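Local coordinates for protein malonyl CoA-ACP transacylase (Xanthomonas oryzae pv. oryzae, PDB 3R97) that probably transfers the malonyl group of malonyl-CoA to holo-acyl carrier protein, the step that supplies malonyl-ACP for fatty acid synthesis, at residues L18-E23 with P66-A71; A7-G12 with I274-P279. All coordinates share one frame; numbering follows the deposited sequence.

Contact 1: residues L18-E23 with P66-A71; sequences LGMLAE and PALLAA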
loop_
_atom_site.group_PDB
_atom_site.type_symbol
_atom_site.label_atom_id
_atom_site.label_comp_id
_atom_site.label_asym_id
_atom_site.label_seq_id
_atom_site.Cartn_x
_atom_site.Cartn_y
_atom_site.Cartn_z
ATOM N N LEU A 18 9.450 3.848 -13.305
ATOM C CA LEU A 18 10.590 3.360 -14.070
ATOM C C LEU A 18 11.847 3.876 -13.433
ATOM O O LEU A 18 11.950 5.064 -13.242
ATOM C CB LEU A 18 10.544 3.960 -15.449
ATOM C CG LEU A 18 10.205 3.039 -16.622
ATOM C CD1 LEU A 18 10.787 3.699 -17.947
ATOM C CD2 LEU A 18 10.698 1.587 -16.464
ATOM N N GLY A 19 12.805 3.014 -13.084
ATOM C CA GLY A 19 14.066 3.502 -12.461
ATOM C C GLY A 19 13.998 3.680 -10.941
ATOM O O GLY A 19 14.945 4.175 -10.329
ATOM N N MET A 20 12.900 3.261 -10.309
ATOM C CA MET A 20 12.820 3.409 -8.856
ATOM C C MET A 20 14.017 2.727 -8.168
ATOM O O MET A 20 14.458 1.634 -8.578
ATOM C CB MET A 20 11.444 2.914 -8.345
ATOM C CG MET A 20 11.222 1.411 -8.422
ATOM S SD MET A 20 9.521 1.056 -7.995
ATOM C CE MET A 20 9.350 -0.723 -8.297
ATOM N N LEU A 21 14.566 3.397 -7.150
ATOM C CA LEU A 21 15.763 2.950 -6.407
ATOM C C LEU A 21 17.066 2.855 -7.214
ATOM O O LEU A 21 18.094 2.351 -6.722
ATOM C CB LEU A 21 15.490 1.625 -5.685
ATOM C CG LEU A 21 14.257 1.470 -4.777
ATOM C CD1 LEU A 21 14.412 0.237 -3.908
ATOM C CD2 LEU A 21 14.022 2.664 -3.903
ATOM N N ALA A 22 17.036 3.324 -8.453
ATOM C CA ALA A 22 18.231 3.267 -9.291
ATOM C C ALA A 22 19.425 3.813 -8.557
ATOM O O ALA A 22 20.460 3.166 -8.497
ATOM C CB ALA A 22 18.041 4.014 -10.674
ATOM N N GLU A 23 19.276 5.000 -7.998
ATOM C CA GLU A 23 20.413 5.715 -7.455
ATOM C C GLU A 23 20.920 5.094 -6.143
ATOM O O GLU A 23 22.105 5.206 -5.836
ATOM C CB GLU A 23 20.102 7.225 -7.304
ATOM C CG GLU A 23 19.751 7.871 -8.632
ATOM C CD GLU A 23 19.116 9.259 -8.484
ATOM O OE1 GLU A 23 18.111 9.454 -7.718
ATOM O OE2 GLU A 23 19.644 10.164 -9.154
ATOM N N PRO A 66 4.484 -7.130 -6.604
ATOM C CA PRO A 66 5.747 -7.718 -6.118
ATOM C C PRO A 66 6.960 -6.788 -6.281
ATOM O O PRO A 66 7.930 -6.910 -5.527
ATOM C CB PRO A 66 5.934 -8.998 -6.972
ATOM C CG PRO A 66 5.026 -8.836 -8.197
ATOM C CD PRO A 66 3.916 -7.843 -7.769
ATOM N N ALA A 67 6.908 -5.869 -7.236
ATOM C CA ALA A 67 8.028 -4.922 -7.478
ATOM C C ALA A 67 8.087 -3.939 -6.351
ATOM O O ALA A 67 9.173 -3.483 -5.964
ATOM C CB ALA A 67 7.818 -4.127 -8.823
ATOM N N LEU A 68 6.893 -3.554 -5.872
ATOM C CA LEU A 68 6.821 -2.559 -4.772
ATOM C C LEU A 68 7.131 -3.228 -3.476
ATOM O O LEU A 68 7.784 -2.634 -2.659
ATOM C CB LEU A 68 5.494 -1.815 -4.729
ATOM C CG LEU A 68 5.389 -0.700 -5.781
ATOM C CD1 LEU A 68 4.012 -0.028 -5.755
ATOM C CD2 LEU A 68 6.454 0.322 -5.540
ATOM N N LEU A 69 6.737 -4.490 -3.304
ATOM C CA LEU A 69 7.113 -5.220 -2.098
ATOM C C LEU A 69 8.635 -5.398 -2.067
ATOM O O LEU A 69 9.273 -5.107 -1.036
ATOM C CB LEU A 69 6.366 -6.553 -2.009
ATOM C CG LEU A 69 6.570 -7.421 -0.782
ATOM C CD1 LEU A 69 5.231 -8.027 -0.371
ATOM C CD2 LEU A 69 7.564 -8.518 -1.013
ATOM N N ALA A 70 9.236 -5.837 -3.186
ATOM C CA ALA A 70 10.738 -5.929 -3.287
ATOM C C ALA A 70 11.406 -4.587 -2.964
ATOM O O ALA A 70 12.335 -4.522 -2.193
ATOM C CB ALA A 70 11.193 -6.421 -4.710
ATOM N N ALA A 71 10.913 -3.503 -3.554
ATOM C CA ALA A 71 11.463 -2.154 -3.291
ATOM C C ALA A 71 11.412 -1.769 -1.805
ATOM O O ALA A 71 12.386 -1.201 -1.278
ATOM C CB ALA A 71 10.702 -1.089 -4.145
#
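Met20 and Leu21, two knobs on a type II beta turn running from Gly19 to Ala22, press against helix 61-81 of the acyltransferase fold. The turn is closed by the hydrogen bond from Ala22 N to Gly19 O, and the positive phi of Leu21 (63°) at the N-cap position leads directly into helix 22-25. Met20 is the longer bump. Its CG lies between the backbone N and the carbonyl carbon (chi1 70°), and from there the chain runs fully extended, carrying the terminal methyl to the helix surface. The methyl CE settles in a shallow hollow one turn long: it lies 3.8 Å from Ala67 CB and 4.4 Å from Ala71 CB, with the floor formed by the backbone, Met20 CE to Ala67 O being 3.6 Å. Small alanines four residues apart make that hollow, and Leu68 forms its flank. The Leu68 side chain crosses that of Met20 at about a right angle, with Leu68 CD2 coming across the thioether, 4.0 Å from Met20 SD.

Leu21 is the second, shorter bump. Its branch touches farther along the helix, where Leu21 CD1 rests 3.9 Å from Ala71 CB and 3.6 Å from Ala71 O. The methyl of Ala71 thus lies between the two knobs, facing Met20 CE and Leu21 CD1. No hydrogen bond joins the segments; the interface is largely apolar packing, with 194 Å² buried over both sides. The turn also hydrogen-bonds to helix 46-52: Gln51 NE2 to Met20 O, and Gly19 with the backbone of Ser50. Phe35 of helix 30-42 also packs on Ala71. The backbones themselves stay apart: the nearest CA atoms, Leu21 CA and Ala71 CA, are 7.4 Å from each other.

Contact 2: residues A7-G12 with I274-P279; sequences AFVFPG and IAECGP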
loop_
_atom_site.group_PDB
_atom_site.type_symbol
_atom_site.label_atom_id
_atom_site.label_comp_id
_atom_site.label_asym_id
_atom_site.label_seq_id
_atom_site.Cartn_x
_atom_site.Cartn_y
_atom_site.Cartn_z
ATOM N N ALA A 7 7.905 4.898 13.485
ATOM C CA ALA A 7 7.136 3.932 12.732
ATOM C C ALA A 7 7.670 3.921 11.317
ATOM O O ALA A 7 8.196 4.954 10.858
ATOM C CB ALA A 7 5.640 4.287 12.751
ATOM N N PHE A 8 7.598 2.768 10.653
ATOM C CA PHE A 8 7.825 2.698 9.210
ATOM C C PHE A 8 6.513 2.392 8.511
ATOM O O PHE A 8 5.709 1.594 9.023
ATOM C CB PHE A 8 8.837 1.621 8.822
ATOM C CG PHE A 8 10.258 2.080 8.851
ATOM C CD1 PHE A 8 10.748 2.807 9.945
ATOM C CD2 PHE A 8 11.117 1.769 7.796
ATOM C CE1 PHE A 8 12.051 3.242 9.972
ATOM C CE2 PHE A 8 12.413 2.180 7.812
ATOM C CZ PHE A 8 12.900 2.936 8.928
ATOM N N VAL A 9 6.295 3.086 7.391
ATOM C CA VAL A 9 5.134 2.858 6.504
ATOM C C VAL A 9 5.641 2.482 5.100
ATOM O O VAL A 9 6.729 2.936 4.654
ATOM C CB VAL A 9 4.144 4.075 6.479
ATOM C CG1 VAL A 9 3.699 4.417 7.928
ATOM C CG2 VAL A 9 4.772 5.320 5.821
ATOM N N PHE A 10 4.860 1.669 4.404
ATOM C CA PHE A 10 5.293 1.061 3.113
ATOM C C PHE A 10 4.311 1.410 1.980
ATOM O O PHE A 10 3.111 1.138 2.110
ATOM C CB PHE A 10 5.469 -0.471 3.275
ATOM C CG PHE A 10 6.511 -0.843 4.255
ATOM C CD1 PHE A 10 6.181 -1.052 5.602
ATOM C CD2 PHE A 10 7.845 -0.925 3.861
ATOM C CE1 PHE A 10 7.175 -1.377 6.560
ATOM C CE2 PHE A 10 8.865 -1.263 4.791
ATOM C CZ PHE A 10 8.526 -1.488 6.171
ATOM N N PRO A 11 4.818 2.022 0.873
ATOM C CA PRO A 11 3.863 2.472 -0.148
ATOM C C PRO A 11 3.333 1.300 -0.987
ATOM O O PRO A 11 3.925 0.204 -0.984
ATOM C CB PRO A 11 4.685 3.470 -0.973
ATOM C CG PRO A 11 6.110 2.844 -0.997
ATOM C CD PRO A 11 6.224 2.171 0.406
ATOM N N GLY A 12 2.192 1.530 -1.656
ATOM C CA GLY A 12 1.560 0.557 -2.494
ATOM C C GLY A 12 1.371 1.121 -3.890
ATOM O O GLY A 12 2.098 2.046 -4.273
ATOM N N ILE A 274 7.978 9.177 11.252
ATOM C CA ILE A 274 7.570 8.199 10.268
ATOM C C ILE A 274 8.471 8.245 9.023
ATOM O O ILE A 274 8.662 9.300 8.430
ATOM C CB ILE A 274 6.056 8.344 9.888
ATOM C CG1 ILE A 274 5.194 8.243 11.143
ATOM C CG2 ILE A 274 5.630 7.262 8.880
ATOM C CD1 ILE A 274 3.758 8.571 10.936
ATOM N N ALA A 275 9.023 7.084 8.680
ATOM C CA ALA A 275 9.847 6.909 7.500
ATOM C C ALA A 275 9.020 6.156 6.505
ATOM O O ALA A 275 8.424 5.125 6.861
ATOM C CB ALA A 275 11.150 6.135 7.820
ATOM N N GLU A 276 8.948 6.698 5.287
ATOM C CA GLU A 276 8.214 6.057 4.196
ATOM C C GLU A 276 9.236 5.163 3.561
ATOM O O GLU A 276 10.241 5.641 2.978
ATOM C CB GLU A 276 7.593 7.058 3.201
ATOM C CG GLU A 276 6.868 6.397 1.993
ATOM C CD GLU A 276 6.022 7.393 1.199
ATOM O OE1 GLU A 276 6.236 8.618 1.388
ATOM O OE2 GLU A 276 5.113 6.985 0.420
ATOM N N CYS A 277 9.029 3.866 3.699
ATOM C CA CYS A 277 10.135 2.956 3.387
ATOM C C CYS A 277 9.956 2.263 2.032
ATOM O O CYS A 277 9.492 1.146 1.964
ATOM C CB CYS A 277 10.312 1.934 4.532
ATOM S SG CYS A 277 11.680 0.811 4.294
ATOM N N GLY A 278 10.312 2.943 0.958
ATOM C CA GLY A 278 10.154 2.429 -0.399
ATOM C C GLY A 278 10.029 3.649 -1.287
ATOM O O GLY A 278 10.228 4.778 -0.797
ATOM N N PRO A 279 9.643 3.449 -2.570
ATOM C CA PRO A 279 9.630 4.545 -3.522
ATOM C C PRO A 279 8.537 5.601 -3.366
ATOM O O PRO A 279 7.433 5.357 -2.862
ATOM C CB PRO A 279 9.504 3.840 -4.899
ATOM C CG PRO A 279 9.140 2.432 -4.614
ATOM C CD PRO A 279 9.046 2.223 -3.118
#
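Ala7, Phe8 and Val9 pair in parallel with Ile274, Ala275 and Glu276, joining two strands within the five-stranded parallel sheet of the acyltransferase fold. Three backbone hydrogen bonds set the register. Ala275 N gives one to Ala7 O and Val9 N one to Ala275 O; the third, Cys277 N to Val9 O, is 2.7 Å long and nearly straight, with 175° at the hydrogen.

On the sheet face bearing Phe8, Ala275 CB makes a CH-pi contact 3.8 Å from the ring centroid and 15° off its normal. With SG anti to the backbone N (chi1 -178°), Cys277 touches two aromatics, its SG lying at the edge of the Phe8 ring and obliquely to Phe10, 3.5 Å from Phe10 CE2. Val9 and Ile274 meet through methyls on the other face, Val9 CG1 to Ile274 CG2 at 3.6 Å. Beyond the strands, Pro11 crosses Pro279 at about a right angle, Pro11 CG lying 3.7 Å from Pro279 CD.

Farther out, Trp76 and Trp79 of helix 61-81 meet the Phe8 ring edge-to-face, and Trp259 and Leu266 back Val9. The buried Glu276 carboxylate ties the strand end to helix 282-290, OE2 hydrogen-bonding to Leu283 N and OE1 to Ser284 OG.

In the fold
Both contacts are buried, but contact 2 lies deeper, its centre about 9 Å from the centre of the chain against about 14 Å for contact 1. Contact 2 joins strands by backbone hydrogen bonds and flanking side chains, whereas contact 1 sets a turn on a helix without hydrogen bonds, by methyl and thioether packing on alanine methyls and backbone carbonyls. Helix 61-81 serves both: its Trp76 and Val75 touch Cys277, and Leu68 meets Pro279. That proline links the two, with Pro279 CG 3.5 Å from Leu68 CD2 and 3.7 Å from Met20 SD. Both lie near the predicted active-site Ser94, the side chains of Leu68 and Pro11 each being about 9 Å from its side chain.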